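Local atomic coordinates of HTH-type transcriptional regulator PrpR (Mycobacterium tuberculosis, PDB entry 6D2S), a protein that regulates, by binding DNA, the expression of enzymes that break down short-chain fatty acids through the glyoxylate and methylcitrate cycles. Residues H19-A24 against I124-Y129; A131-L136 against C167-T172; E140-A145 against P176-I181; D151-G156 against V161-V166; I227-A232 against L275-G280. All blocks are in the same frame, centred on the assembly; numbering follows the deposited sequence.

In the fold
Interactions 1, 2 and 4 lie in the helical, IrrE-like half of this PrpR fragment, interaction 3 joins that half to the connection leading to the sheet, and interaction 5 lies in the carboxy-terminal half, of the GAF clan, built on an antiparallel sheet. Interactions 1 and 2 share helix 116-135, have centres about 10 Å apart and are joined by a salt bridge between Asp22 and Arg169. Helix 163-170 serves both interactions 2 and 4, the latter nested within the chain loop closed by the former. Interaction 3 crosses interaction 2 along the chain. Interaction 5 comes last, its centre about 30 Å from that of interaction 1, yet Tyr277 OH probably hydrogen-bonds to Ile152 N of interaction 4, linking the two halves.

Interaction 1: H19-A24 against I124-Y129; sequences HDLDMA and IGLANY. With NA (sodium ion), chain F.
Tyr129 reaches from helix 116-135 across to Asp22 and Leu21 on helix 19-31, and its ring lies between two helices whose local axes stay 10.3 Å apart and cross at -37°. Beginning at CB, the side chain runs with CG anti to the backbone N (chi1 -180°), which carries the ring toward the other helix. Tyr129 CD1 lies 4.4 Å from Leu21 CB, a loose apolar touch. Next along the same side, Tyr129 CE1 sits 4.0 Å from Asp22 CB, which approaches the ring edge in plane. At the tip, Tyr129 OH gives a short but weak hydrogen bond of 2.5 Å to Asp22 OD2, the carboxylate being turned 71° from the ring. Ile18 N donates to the same hydroxyl, so tyrosine suits a place needing both an apolar shaft and a polar end. Beside it, Leu21 extends at about a right angle to Leu126, where Leu21 CD1 packs 3.8 Å from Leu126 CB. One residue before Leu21, Asp20 OD2 binds a sodium ion at 2.3 Å. The packing joins helix 19-31 to helix 116-135 of the IrrE-like region. Asp22 also forms salt bridges with Arg169 and Arg175; two positive neighbours and a hydroxyl donor around one buried carboxylate would probably stabilise its negative charge.

Interaction 2: A131-L136 against C167-T172; sequences AGAFLL and CHRLST
Arg169 and Leu136 lie alongside each other, their side chains running in opposite directions: an arginine of helix 163-170 binds the carbonyl just past the end of helix 116-135, within the IrrE-like domain. Leu136 is the first residue to leave the helical conformation there. The guanidinium meets the Leu136 carbonyl side-on, both donors sharing one oxygen, with Arg169 NE 2.9 Å and Arg169 NH2 3.0 Å from Leu136 O. That oxygen lies in the guanidinium plane, and both donors lie in the carbonyl plane, so the pair of bonds fixes the rotation of the group. Arginine suits the place because its positive charge probably matches the partly negative carboxy-terminal end of a helix, while its aliphatic stem can pass an apolar neighbour. Arg169 CB packs 3.5 Å from Leu136 CD1. The stem leaves with CG anti to the backbone N and bends at chi2 (70°), which turns CD and the guanidinium toward Leu136 O. Over one face of the guanidinium comes Ala133 CB, 3.6 Å from Arg169 NH2; a methyl is small enough to let the planar group settle close to helix 116-135. The charge itself is answered by Asp22, which accepts from NH1 in a salt bridge. Arg169 NH1 has a further partner in its own segment, giving a hydrogen bond of 2.9 Å to Thr172 OG1, and Thr172 OG1 in turn donates to Arg169 O at 2.7 Å.

Interaction 3: E140-A145 against P176-I181; sequences EFHRAA and PRQRGI
A histidine side chain docking on an irregular loop carries this contact: His142, on helix 138-147, meets Gln178, Arg179 and Gly180 of the connection that runs from helix 163-170 into strand 183-189. The ring stands out from its helix with CG anti to the backbone N (chi1 -178°), directed at the loop. NE2 donates to the carbonyl of Arg179, with His142 NE2 3.0 Å from Arg179 O and an N-H...O angle of 151°, though the donor comes from well above the carbonyl plane. Gln178 covers one face of the imidazole. Gln178 CG sits 4.0 Å above the centre of the His142 ring in a CH-pi contact, and the extended chain carries an amide turned nearly perpendicular to the ring. Histidine fits because one flat group supplies both an N-H at its rim and a face for aliphatic packing. Glycine at position 180 brings bare backbone to the ring edge, with Gly180 N 3.7 Å from His142 NE2. Tyr138, on the same helix, binds Gln178 O, so the helix holds the loop through two side chains. This is helix-to-linker packing at the passage from the IrrE-like region to the GAF-clan C-terminal region.

Interaction 4: D151-G156 against V161-V166; sequences DIDLLG and VGFETV
Ile152 lays its CG2 methyl over one face of the Phe163 ring, and apolar packing accounts for most of this contact. Ile152 CG2 lies 3.5 Å from the Phe163 ring centroid, 21° off the normal, a close CH-pi contact displaced toward the CD2-CE2 side. Since CG2 is anti to the backbone N, beta-branched isoleucine can cover phenylalanine with this methyl and also touch Val166 CG1, 3.7 Å from Ile152 CG2. Leu155 crosses Val166 at about a right angle, Leu155 CB 3.8 Å from Val166 CG1. The other valine branch, Val166 CG2, rests 3.6 Å from Gly156 CA, where glycine presents bare backbone and lets the chains come close. These are two consecutive helices, 152-159 and 163-170, joined by a tight turn in the IrrE-like domain. Among backbone interactions, Val161 N donates to Gly156 O at 3.0 Å, binding one helix to the approach to the next, where Gly162 is the N-cap. Asp151 is the N-cap of the first helix, and Leu154 N donates to Asp151 OD2 at 3.0 Å, a nearly straight bond of 170°. Of the charged groups, Asp153 OD1 reaches the ring edge, 3.5 Å from Phe163 CD2, and forms a salt bridge with Lys245 of strand 239-247.

Interaction 5: I227-A232 against L275-G280; sequences IVRQVA and LVYSTG
The guanidinium of Arg229 and the ring of Tyr277 have planes 58° apart, so they do not stack; the arginine uses its edge, where Tyr277 O and Thr279 O lie near its plane. One face of the tyrosine ring is covered by Val276 CG1, centred above it, from its own segment. The setting is the GAF-clan C-terminal region, where strand 228-233 forms an outer edge of a five-stranded antiparallel sheet and meets the loop that follows strand 261-268. Arg229 NH1 bridges two carbonyls of that loop. It donates to Tyr277 O at 2.9 Å with an N-H...O angle of 156°, and more weakly to Thr279 O at 3.0 Å. The bend of the arginine chain at chi3 (-83°) brings the NH1 edge round to these oxygens while Arg229 CD crosses the tyrosine 3.6 Å from Tyr277 CB. Arginine suits this exposed position because its long chain carries an N-H donor to two backbone oxygens. Ile227, just ahead of the strand, sends CD1 to within 3.4 Å of Tyr277 CE1, the two side chains crossing at about a right angle. Beyond the ring, Tyr277 OH pairs with the backbone N of Ile152 at the start of helix 152-159, tying the sheet region to the helical one. A water donates to Thr279 O at 2.9 Å and accepts a weak bond from Arg229 NH2 at 3.4 Å.

Interaction 1: H19-A24 against I124-Y129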
# COMPACT_ATOMS: atom_id res chain seq x y z
N HIS A 19 0.58 6.07 -13.19
CA HIS A 19 -0.60 5.82 -14.02
C HIS A 19 -0.49 4.54 -14.83
O HIS A 19 -1.42 3.73 -14.87
CB HIS A 19 -0.85 7.01 -14.95
CG HIS A 19 -2.09 6.86 -15.77
ND1 HIS A 19 -3.35 6.81 -15.21
CD2 HIS A 19 -2.27 6.74 -17.11
CE1 HIS A 19 -4.25 6.67 -16.17
NE2 HIS A 19 -3.62 6.62 -17.33
N ASP A 20 0.64 4.34 -15.52
CA ASP A 20 0.72 3.19 -16.42
C ASP A 20 0.64 1.87 -15.66
O ASP A 20 0.06 0.90 -16.16
CB ASP A 20 2.00 3.25 -17.26
CG ASP A 20 2.00 4.41 -18.24
OD1 ASP A 20 0.92 4.74 -18.77
OD2 ASP A 20 3.08 4.99 -18.46
N LEU A 21 1.25 1.80 -14.47
CA LEU A 21 1.18 0.58 -13.68
C LEU A 21 -0.18 0.41 -13.04
O LEU A 21 -0.69 -0.71 -12.94
CB LEU A 21 2.24 0.59 -12.58
CG LEU A 21 3.64 0.08 -12.86
CD1 LEU A 21 4.40 0.11 -11.53
CD2 LEU A 21 3.60 -1.32 -13.47
N ASP A 22 -0.75 1.51 -12.54
CA ASP A 22 -2.08 1.46 -11.95
C ASP A 22 -3.10 0.97 -12.97
O ASP A 22 -3.91 0.08 -12.68
CB ASP A 22 -2.45 2.84 -11.40
CG ASP A 22 -3.34 2.77 -10.18
OD1 ASP A 22 -4.48 2.28 -10.31
OD2 ASP A 22 -2.90 3.18 -9.08
N MET A 23 -3.05 1.52 -14.18
CA MET A 23 -3.97 1.10 -15.24
C MET A 23 -3.69 -0.33 -15.70
O MET A 23 -4.62 -1.07 -16.01
CB MET A 23 -3.87 2.06 -16.43
CG MET A 23 -4.33 3.46 -16.13
SD MET A 23 -6.14 3.52 -16.05
CE MET A 23 -6.57 3.38 -17.79
N ALA A 24 -2.41 -0.72 -15.77
CA ALA A 24 -2.11 -2.09 -16.18
C ALA A 24 -2.68 -3.10 -15.19
O ALA A 24 -3.25 -4.12 -15.59
CB ALA A 24 -0.60 -2.28 -16.34
N ILE A 124 11.52 -2.51 -6.85
CA ILE A 124 10.73 -3.27 -5.89
C ILE A 124 9.53 -2.45 -5.42
O ILE A 124 8.41 -2.97 -5.29
CB ILE A 124 11.60 -3.72 -4.70
CG1 ILE A 124 12.66 -4.70 -5.18
CG2 ILE A 124 10.73 -4.39 -3.63
CD1 ILE A 124 12.08 -5.91 -5.87
N GLY A 125 9.74 -1.16 -5.18
CA GLY A 125 8.62 -0.31 -4.80
C GLY A 125 7.53 -0.25 -5.86
O GLY A 125 6.34 -0.22 -5.53
N LEU A 126 7.92 -0.23 -7.14
CA LEU A 126 6.93 -0.21 -8.21
C LEU A 126 6.22 -1.55 -8.34
O LEU A 126 5.01 -1.59 -8.62
CB LEU A 126 7.58 0.18 -9.53
CG LEU A 126 8.00 1.66 -9.55
CD1 LEU A 126 8.98 1.92 -10.68
CD2 LEU A 126 6.75 2.53 -9.69
N ALA A 127 6.93 -2.66 -8.14
CA ALA A 127 6.25 -3.95 -8.13
C ALA A 127 5.26 -4.03 -6.96
O ALA A 127 4.15 -4.55 -7.12
CB ALA A 127 7.26 -5.10 -8.06
N ASN A 128 5.67 -3.55 -5.78
CA ASN A 128 4.74 -3.48 -4.65
C ASN A 128 3.57 -2.56 -4.98
O ASN A 128 2.43 -2.85 -4.60
CB ASN A 128 5.44 -2.96 -3.39
CG ASN A 128 6.39 -3.97 -2.80
OD1 ASN A 128 6.24 -5.17 -2.97
ND2 ASN A 128 7.39 -3.47 -2.09
N TYR A 129 3.84 -1.42 -5.62
CA TYR A 129 2.76 -0.53 -6.04
C TYR A 129 1.76 -1.26 -6.93
O TYR A 129 0.54 -1.16 -6.74
CB TYR A 129 3.34 0.71 -6.76
CG TYR A 129 2.26 1.69 -7.22
CD1 TYR A 129 1.53 1.44 -8.36
CD2 TYR A 129 1.99 2.85 -6.49
CE1 TYR A 129 0.53 2.31 -8.79
CE2 TYR A 129 1.00 3.73 -6.90
CZ TYR A 129 0.27 3.46 -8.05
OH TYR A 129 -0.71 4.33 -8.48
NA NA F . 3.33 6.45 -20.23
O HOH W 1 5.19 7.17 -18.00

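Interaction 2: A131-L136 against C167-T172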
# COMPACT_ATOMS: atom_id res chain seq x y z
N ALA A 131 1.19 -4.44 -7.07
CA ALA A 131 0.44 -5.44 -6.30
C ALA A 131 -0.71 -4.78 -5.54
O ALA A 131 -1.82 -5.30 -5.52
CB ALA A 131 1.37 -6.18 -5.34
N GLY A 132 -0.45 -3.62 -4.93
CA GLY A 132 -1.54 -2.89 -4.29
C GLY A 132 -2.63 -2.49 -5.26
O GLY A 132 -3.81 -2.52 -4.92
N ALA A 133 -2.25 -2.08 -6.47
CA ALA A 133 -3.23 -1.63 -7.45
C ALA A 133 -3.96 -2.79 -8.10
O ALA A 133 -5.04 -2.59 -8.67
CB ALA A 133 -2.56 -0.77 -8.53
N PHE A 134 -3.42 -4.01 -8.00
CA PHE A 134 -4.12 -5.19 -8.50
C PHE A 134 -5.13 -5.70 -7.47
O PHE A 134 -6.29 -6.00 -7.80
CB PHE A 134 -3.10 -6.28 -8.85
CG PHE A 134 -3.68 -7.40 -9.67
CD1 PHE A 134 -4.47 -8.37 -9.07
CD2 PHE A 134 -3.46 -7.46 -11.03
CE1 PHE A 134 -5.03 -9.39 -9.82
CE2 PHE A 134 -4.03 -8.48 -11.78
CZ PHE A 134 -4.80 -9.44 -11.17
N LEU A 135 -4.70 -5.84 -6.21
CA LEU A 135 -5.60 -6.25 -5.13
C LEU A 135 -6.72 -5.24 -4.91
O LEU A 135 -7.83 -5.62 -4.50
CB LEU A 135 -4.82 -6.42 -3.82
CG LEU A 135 -4.20 -7.80 -3.61
CD1 LEU A 135 -3.27 -8.15 -4.77
CD2 LEU A 135 -3.47 -7.81 -2.29
N LEU A 136 -6.44 -3.96 -5.13
CA LEU A 136 -7.39 -2.89 -4.87
C LEU A 136 -7.53 -2.09 -6.16
O LEU A 136 -6.99 -0.99 -6.30
CB LEU A 136 -6.92 -2.01 -3.71
CG LEU A 136 -6.59 -2.82 -2.45
CD1 LEU A 136 -5.82 -1.95 -1.43
CD2 LEU A 136 -7.89 -3.39 -1.85
N CYS A 167 -4.42 1.77 3.89
CA CYS A 167 -3.94 3.15 4.06
C CYS A 167 -3.02 3.54 2.91
O CYS A 167 -3.11 4.64 2.36
CB CYS A 167 -3.20 3.32 5.38
SG CYS A 167 -4.23 3.31 6.82
N HIS A 168 -2.08 2.66 2.56
CA HIS A 168 -1.19 3.01 1.47
C HIS A 168 -1.97 3.23 0.19
O HIS A 168 -1.73 4.20 -0.53
CB HIS A 168 -0.11 1.94 1.27
CG HIS A 168 0.93 2.36 0.28
ND1 HIS A 168 0.77 2.21 -1.08
CD2 HIS A 168 2.13 2.97 0.46
CE1 HIS A 168 1.83 2.70 -1.70
NE2 HIS A 168 2.67 3.16 -0.79
N ARG A 169 -2.93 2.35 -0.11
CA ARG A 169 -3.71 2.55 -1.34
C ARG A 169 -4.49 3.86 -1.30
O ARG A 169 -4.59 4.56 -2.32
CB ARG A 169 -4.65 1.36 -1.57
CG ARG A 169 -5.35 1.43 -2.92
CD ARG A 169 -4.36 1.18 -4.08
NE ARG A 169 -5.04 0.94 -5.36
CZ ARG A 169 -4.78 1.60 -6.50
NH1 ARG A 169 -3.87 2.56 -6.53
NH2 ARG A 169 -5.44 1.27 -7.61
N LEU A 170 -5.09 4.19 -0.16
CA LEU A 170 -5.81 5.46 -0.09
C LEU A 170 -4.89 6.63 -0.42
O LEU A 170 -5.30 7.61 -1.06
CB LEU A 170 -6.44 5.64 1.30
CG LEU A 170 -7.63 4.73 1.65
CD1 LEU A 170 -7.97 4.84 3.14
CD2 LEU A 170 -8.85 5.12 0.81
N SER A 171 -3.63 6.53 -0.03
CA SER A 171 -2.66 7.60 -0.29
C SER A 171 -2.19 7.65 -1.74
O SER A 171 -1.44 8.57 -2.10
CB SER A 171 -1.45 7.46 0.63
OG SER A 171 -0.53 6.48 0.15
N THR A 172 -2.60 6.70 -2.59
CA THR A 172 -2.24 6.71 -4.00
C THR A 172 -3.36 7.20 -4.91
O THR A 172 -3.20 7.16 -6.13
CB THR A 172 -1.81 5.31 -4.48
OG1 THR A 172 -2.94 4.41 -4.45
CG2 THR A 172 -0.67 4.75 -3.62

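Interaction 3: E140-A145 against P176-I181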
# COMPACT_ATOMS: atom_id res chain seq x y z
N GLU A 140 -12.96 0.45 -8.55
CA GLU A 140 -13.72 -0.29 -7.55
C GLU A 140 -13.34 0.14 -6.14
O GLU A 140 -14.21 0.32 -5.29
CB GLU A 140 -13.48 -1.80 -7.74
CG GLU A 140 -14.18 -2.65 -6.70
CD GLU A 140 -13.99 -4.15 -6.92
OE1 GLU A 140 -13.67 -4.56 -8.06
OE2 GLU A 140 -14.15 -4.91 -5.95
N PHE A 141 -12.04 0.30 -5.88
CA PHE A 141 -11.59 0.70 -4.55
C PHE A 141 -12.02 2.12 -4.23
O PHE A 141 -12.49 2.40 -3.11
CB PHE A 141 -10.07 0.56 -4.47
CG PHE A 141 -9.50 0.92 -3.13
CD1 PHE A 141 -9.68 0.06 -2.05
CD2 PHE A 141 -8.78 2.10 -2.95
CE1 PHE A 141 -9.16 0.39 -0.79
CE2 PHE A 141 -8.26 2.43 -1.71
CZ PHE A 141 -8.45 1.58 -0.62
N HIS A 142 -11.88 3.03 -5.20
CA HIS A 142 -12.32 4.41 -5.00
C HIS A 142 -13.80 4.47 -4.69
O HIS A 142 -14.23 5.15 -3.74
CB HIS A 142 -11.98 5.24 -6.25
CG HIS A 142 -12.34 6.69 -6.13
ND1 HIS A 142 -13.58 7.19 -6.50
CD2 HIS A 142 -11.63 7.76 -5.70
CE1 HIS A 142 -13.61 8.49 -6.29
NE2 HIS A 142 -12.43 8.86 -5.81
N ARG A 143 -14.61 3.75 -5.48
CA ARG A 143 -16.05 3.70 -5.22
C ARG A 143 -16.33 3.15 -3.83
O ARG A 143 -17.20 3.68 -3.12
CB ARG A 143 -16.74 2.86 -6.30
CG ARG A 143 -18.25 2.74 -6.15
CD ARG A 143 -18.88 2.02 -7.34
NE ARG A 143 -18.46 0.62 -7.45
CZ ARG A 143 -17.57 0.16 -8.34
NH1 ARG A 143 -17.00 0.99 -9.21
NH2 ARG A 143 -17.26 -1.13 -8.36
N ALA A 144 -15.61 2.11 -3.42
CA ALA A 144 -15.83 1.52 -2.10
C ALA A 144 -15.43 2.49 -1.00
O ALA A 144 -16.11 2.58 0.04
CB ALA A 144 -15.06 0.21 -1.96
N ALA A 145 -14.32 3.21 -1.19
CA ALA A 145 -13.91 4.18 -0.18
C ALA A 145 -14.97 5.26 -0.01
O ALA A 145 -15.30 5.66 1.12
CB ALA A 145 -12.56 4.79 -0.56
N PRO A 176 -5.75 11.37 -12.35
CA PRO A 176 -6.38 12.60 -12.83
C PRO A 176 -7.85 12.37 -13.15
O PRO A 176 -8.22 11.36 -13.75
CB PRO A 176 -5.56 12.97 -14.07
CG PRO A 176 -4.20 12.34 -13.81
CD PRO A 176 -4.51 11.04 -13.10
N ARG A 177 -8.68 13.27 -12.67
CA ARG A 177 -10.13 13.28 -12.87
C ARG A 177 -10.84 12.21 -12.06
O ARG A 177 -12.07 12.09 -12.16
CB ARG A 177 -10.50 13.16 -14.35
CG ARG A 177 -9.98 14.32 -15.19
CD ARG A 177 -10.38 14.23 -16.67
NE ARG A 177 -9.85 15.38 -17.41
CZ ARG A 177 -8.63 15.42 -17.93
NH1 ARG A 177 -7.82 14.38 -17.80
NH2 ARG A 177 -8.21 16.50 -18.58
N GLN A 178 -10.13 11.43 -11.24
CA GLN A 178 -10.82 10.52 -10.33
C GLN A 178 -10.05 10.43 -9.01
O GLN A 178 -9.72 9.35 -8.52
CB GLN A 178 -11.03 9.12 -10.92
CG GLN A 178 -11.99 8.33 -10.01
CD GLN A 178 -12.53 7.04 -10.61
OE1 GLN A 178 -12.35 6.75 -11.80
NE2 GLN A 178 -13.21 6.26 -9.78
N ARG A 179 -9.79 11.58 -8.40
CA ARG A 179 -9.00 11.60 -7.18
C ARG A 179 -9.85 11.22 -5.96
O ARG A 179 -11.05 11.50 -5.90
CB ARG A 179 -8.40 13.00 -6.96
CG ARG A 179 -7.42 13.39 -8.06
CD ARG A 179 -6.81 14.76 -7.84
NE ARG A 179 -5.81 14.74 -6.78
CZ ARG A 179 -5.94 15.35 -5.61
NH1 ARG A 179 -7.04 16.04 -5.34
NH2 ARG A 179 -4.97 15.27 -4.71
N GLY A 180 -9.21 10.55 -5.00
CA GLY A 180 -9.75 10.41 -3.66
C GLY A 180 -9.32 11.58 -2.79
O GLY A 180 -8.68 12.53 -3.23
N ILE A 181 -9.70 11.51 -1.52
CA ILE A 181 -9.21 12.52 -0.57
C ILE A 181 -7.68 12.53 -0.60
O ILE A 181 -7.05 11.46 -0.55
CB ILE A 181 -9.70 12.21 0.85
CG1 ILE A 181 -11.22 12.35 0.94
CG2 ILE A 181 -8.96 13.09 1.87
CD1 ILE A 181 -11.82 11.82 2.26

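Interaction 4: D151-G156 against V161-V166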
# COMPACT_ATOMS: atom_id res chain seq x y z
N ASP A 151 -13.75 4.26 5.76
CA ASP A 151 -13.52 3.40 6.92
C ASP A 151 -12.46 2.36 6.57
O ASP A 151 -12.73 1.41 5.83
CB ASP A 151 -14.83 2.72 7.34
CG ASP A 151 -14.70 2.00 8.67
OD1 ASP A 151 -15.58 2.21 9.54
OD2 ASP A 151 -13.69 1.27 8.86
N ILE A 152 -11.25 2.53 7.12
CA ILE A 152 -10.11 1.70 6.75
C ILE A 152 -10.36 0.24 7.11
O ILE A 152 -10.01 -0.67 6.36
CB ILE A 152 -8.83 2.24 7.41
CG1 ILE A 152 -8.55 3.68 6.94
CG2 ILE A 152 -7.64 1.31 7.10
CD1 ILE A 152 -7.72 4.49 7.93
N ASP A 153 -10.96 0.00 8.27
CA ASP A 153 -11.22 -1.38 8.70
C ASP A 153 -12.26 -2.06 7.82
O ASP A 153 -12.09 -3.24 7.44
CB ASP A 153 -11.66 -1.37 10.16
CG ASP A 153 -10.54 -0.99 11.10
OD1 ASP A 153 -9.52 -1.70 11.13
OD2 ASP A 153 -10.66 0.05 11.79
N LEU A 154 -13.36 -1.38 7.50
CA LEU A 154 -14.35 -2.00 6.63
C LEU A 154 -13.81 -2.22 5.22
O LEU A 154 -14.15 -3.22 4.57
CB LEU A 154 -15.63 -1.16 6.58
CG LEU A 154 -16.47 -1.13 7.86
CD1 LEU A 154 -17.79 -0.40 7.60
CD2 LEU A 154 -16.72 -2.54 8.38
N LEU A 155 -13.00 -1.28 4.71
CA LEU A 155 -12.34 -1.50 3.43
C LEU A 155 -11.43 -2.73 3.49
O LEU A 155 -11.41 -3.54 2.55
CB LEU A 155 -11.52 -0.27 3.03
CG LEU A 155 -12.33 0.94 2.55
CD1 LEU A 155 -11.46 2.20 2.56
CD2 LEU A 155 -12.85 0.65 1.15
N GLY A 156 -10.68 -2.88 4.58
CA GLY A 156 -9.83 -4.05 4.71
C GLY A 156 -10.62 -5.34 4.71
O GLY A 156 -10.28 -6.31 4.02
N VAL A 161 -7.70 -7.36 2.99
CA VAL A 161 -6.32 -6.91 3.11
C VAL A 161 -6.14 -6.21 4.46
O VAL A 161 -7.10 -5.87 5.14
CB VAL A 161 -5.91 -5.98 1.95
CG1 VAL A 161 -6.03 -6.73 0.62
CG2 VAL A 161 -6.77 -4.72 1.93
N GLY A 162 -4.87 -6.00 4.83
CA GLY A 162 -4.56 -5.42 6.12
C GLY A 162 -4.67 -3.90 6.15
O GLY A 162 -4.77 -3.22 5.13
N PHE A 163 -4.64 -3.38 7.38
CA PHE A 163 -4.85 -1.96 7.64
C PHE A 163 -3.86 -1.08 6.87
O PHE A 163 -4.26 -0.10 6.22
CB PHE A 163 -4.75 -1.72 9.14
CG PHE A 163 -5.23 -0.36 9.58
CD1 PHE A 163 -4.36 0.71 9.65
CD2 PHE A 163 -6.56 -0.17 9.95
CE1 PHE A 163 -4.79 1.95 10.07
CE2 PHE A 163 -7.00 1.07 10.37
CZ PHE A 163 -6.11 2.14 10.43
N GLU A 164 -2.56 -1.40 6.93
CA GLU A 164 -1.61 -0.53 6.24
C GLU A 164 -1.72 -0.66 4.73
O GLU A 164 -1.39 0.29 4.01
CB GLU A 164 -0.17 -0.81 6.70
CG GLU A 164 0.41 -2.15 6.27
CD GLU A 164 0.16 -3.25 7.29
OE1 GLU A 164 -0.90 -3.24 7.96
OE2 GLU A 164 1.05 -4.13 7.41
N THR A 165 -2.18 -1.82 4.23
CA THR A 165 -2.38 -1.97 2.79
C THR A 165 -3.49 -1.05 2.30
O THR A 165 -3.35 -0.40 1.26
CB THR A 165 -2.70 -3.44 2.47
OG1 THR A 165 -1.64 -4.27 2.97
CG2 THR A 165 -2.82 -3.66 0.95
N VAL A 166 -4.59 -0.96 3.06
CA VAL A 166 -5.65 0.00 2.74
C VAL A 166 -5.11 1.43 2.80
O VAL A 166 -5.36 2.24 1.90
CB VAL A 166 -6.85 -0.16 3.68
CG1 VAL A 166 -7.90 0.92 3.39
CG2 VAL A 166 -7.47 -1.57 3.56

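Interaction 5: I227-A232 against L275-G280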
# COMPACT_ATOMS: atom_id res chain seq x y z
N ILE A 227 -8.30 2.50 16.91
CA ILE A 227 -8.12 3.69 16.10
C ILE A 227 -8.03 4.92 17.00
O ILE A 227 -8.82 5.09 17.94
CB ILE A 227 -9.25 3.82 15.07
CG1 ILE A 227 -8.91 2.96 13.85
CG2 ILE A 227 -9.50 5.28 14.70
CD1 ILE A 227 -9.90 3.08 12.73
N VAL A 228 -7.04 5.76 16.73
CA VAL A 228 -6.83 7.01 17.46
C VAL A 228 -7.02 8.14 16.46
O VAL A 228 -6.44 8.09 15.36
CB VAL A 228 -5.44 7.06 18.12
CG1 VAL A 228 -5.21 8.42 18.77
CG2 VAL A 228 -5.32 5.96 19.16
N ARG A 229 -7.85 9.12 16.81
CA ARG A 229 -8.19 10.21 15.91
C ARG A 229 -7.86 11.54 16.57
O ARG A 229 -8.12 11.72 17.77
CB ARG A 229 -9.68 10.21 15.55
CG ARG A 229 -10.18 8.97 14.85
CD ARG A 229 -11.69 8.97 14.83
NE ARG A 229 -12.26 8.46 16.08
CZ ARG A 229 -13.52 8.63 16.46
NH1 ARG A 229 -14.36 9.34 15.71
NH2 ARG A 229 -13.94 8.13 17.61
N GLN A 230 -7.31 12.47 15.81
CA GLN A 230 -7.07 13.78 16.38
C GLN A 230 -6.92 14.81 15.28
O GLN A 230 -6.75 14.48 14.10
CB GLN A 230 -5.85 13.80 17.29
CG GLN A 230 -4.59 13.26 16.66
CD GLN A 230 -3.54 12.98 17.72
OE1 GLN A 230 -3.17 11.82 17.96
NE2 GLN A 230 -3.06 14.03 18.36
N VAL A 231 -7.00 16.07 15.68
CA VAL A 231 -6.85 17.20 14.78
C VAL A 231 -5.59 17.95 15.20
O VAL A 231 -5.44 18.32 16.37
CB VAL A 231 -8.09 18.12 14.79
CG1 VAL A 231 -7.89 19.29 13.84
CG2 VAL A 231 -9.33 17.32 14.41
N ALA A 232 -4.69 18.15 14.25
CA ALA A 232 -3.41 18.79 14.50
C ALA A 232 -3.09 19.74 13.35
O ALA A 232 -3.40 19.46 12.19
CB ALA A 232 -2.28 17.76 14.64
N LEU A 275 -15.01 11.58 5.87
CA LEU A 275 -14.50 10.48 6.69
C LEU A 275 -15.55 10.07 7.71
O LEU A 275 -16.09 10.92 8.42
CB LEU A 275 -13.24 10.89 7.44
CG LEU A 275 -12.04 11.41 6.66
CD1 LEU A 275 -10.96 11.83 7.65
CD2 LEU A 275 -11.53 10.35 5.72
N VAL A 276 -15.78 8.76 7.84
CA VAL A 276 -16.65 8.33 8.93
C VAL A 276 -16.08 8.78 10.27
O VAL A 276 -16.82 9.01 11.23
CB VAL A 276 -16.88 6.81 8.87
CG1 VAL A 276 -15.58 6.06 9.07
CG2 VAL A 276 -17.93 6.39 9.91
N TYR A 277 -14.76 8.95 10.34
CA TYR A 277 -14.07 9.27 11.59
C TYR A 277 -14.40 10.65 12.15
O TYR A 277 -14.12 10.89 13.33
CB TYR A 277 -12.56 9.15 11.38
CG TYR A 277 -12.16 7.78 10.90
CD1 TYR A 277 -12.31 6.67 11.73
CD2 TYR A 277 -11.64 7.58 9.62
CE1 TYR A 277 -11.95 5.40 11.29
CE2 TYR A 277 -11.28 6.33 9.18
CZ TYR A 277 -11.44 5.24 10.02
OH TYR A 277 -11.07 4.00 9.58
N SER A 278 -14.98 11.54 11.35
CA SER A 278 -15.09 12.94 11.76
C SER A 278 -16.29 13.25 12.65
O SER A 278 -16.64 14.43 12.80
CB SER A 278 -15.14 13.85 10.52
OG SER A 278 -16.32 13.63 9.79
N THR A 279 -16.95 12.28 13.26
CA THR A 279 -17.94 12.58 14.29
C THR A 279 -17.37 12.22 15.65
O THR A 279 -16.82 11.13 15.82
CB THR A 279 -19.25 11.83 14.04
OG1 THR A 279 -19.68 12.06 12.69
CG2 THR A 279 -20.31 12.31 15.00
N GLY A 280 -17.52 13.12 16.62
CA GLY A 280 -17.00 12.81 17.94
C GLY A 280 -16.77 14.05 18.78
O GLY A 280 -17.01 15.18 18.36
O HOH W 2 -17.21 8.89 17.64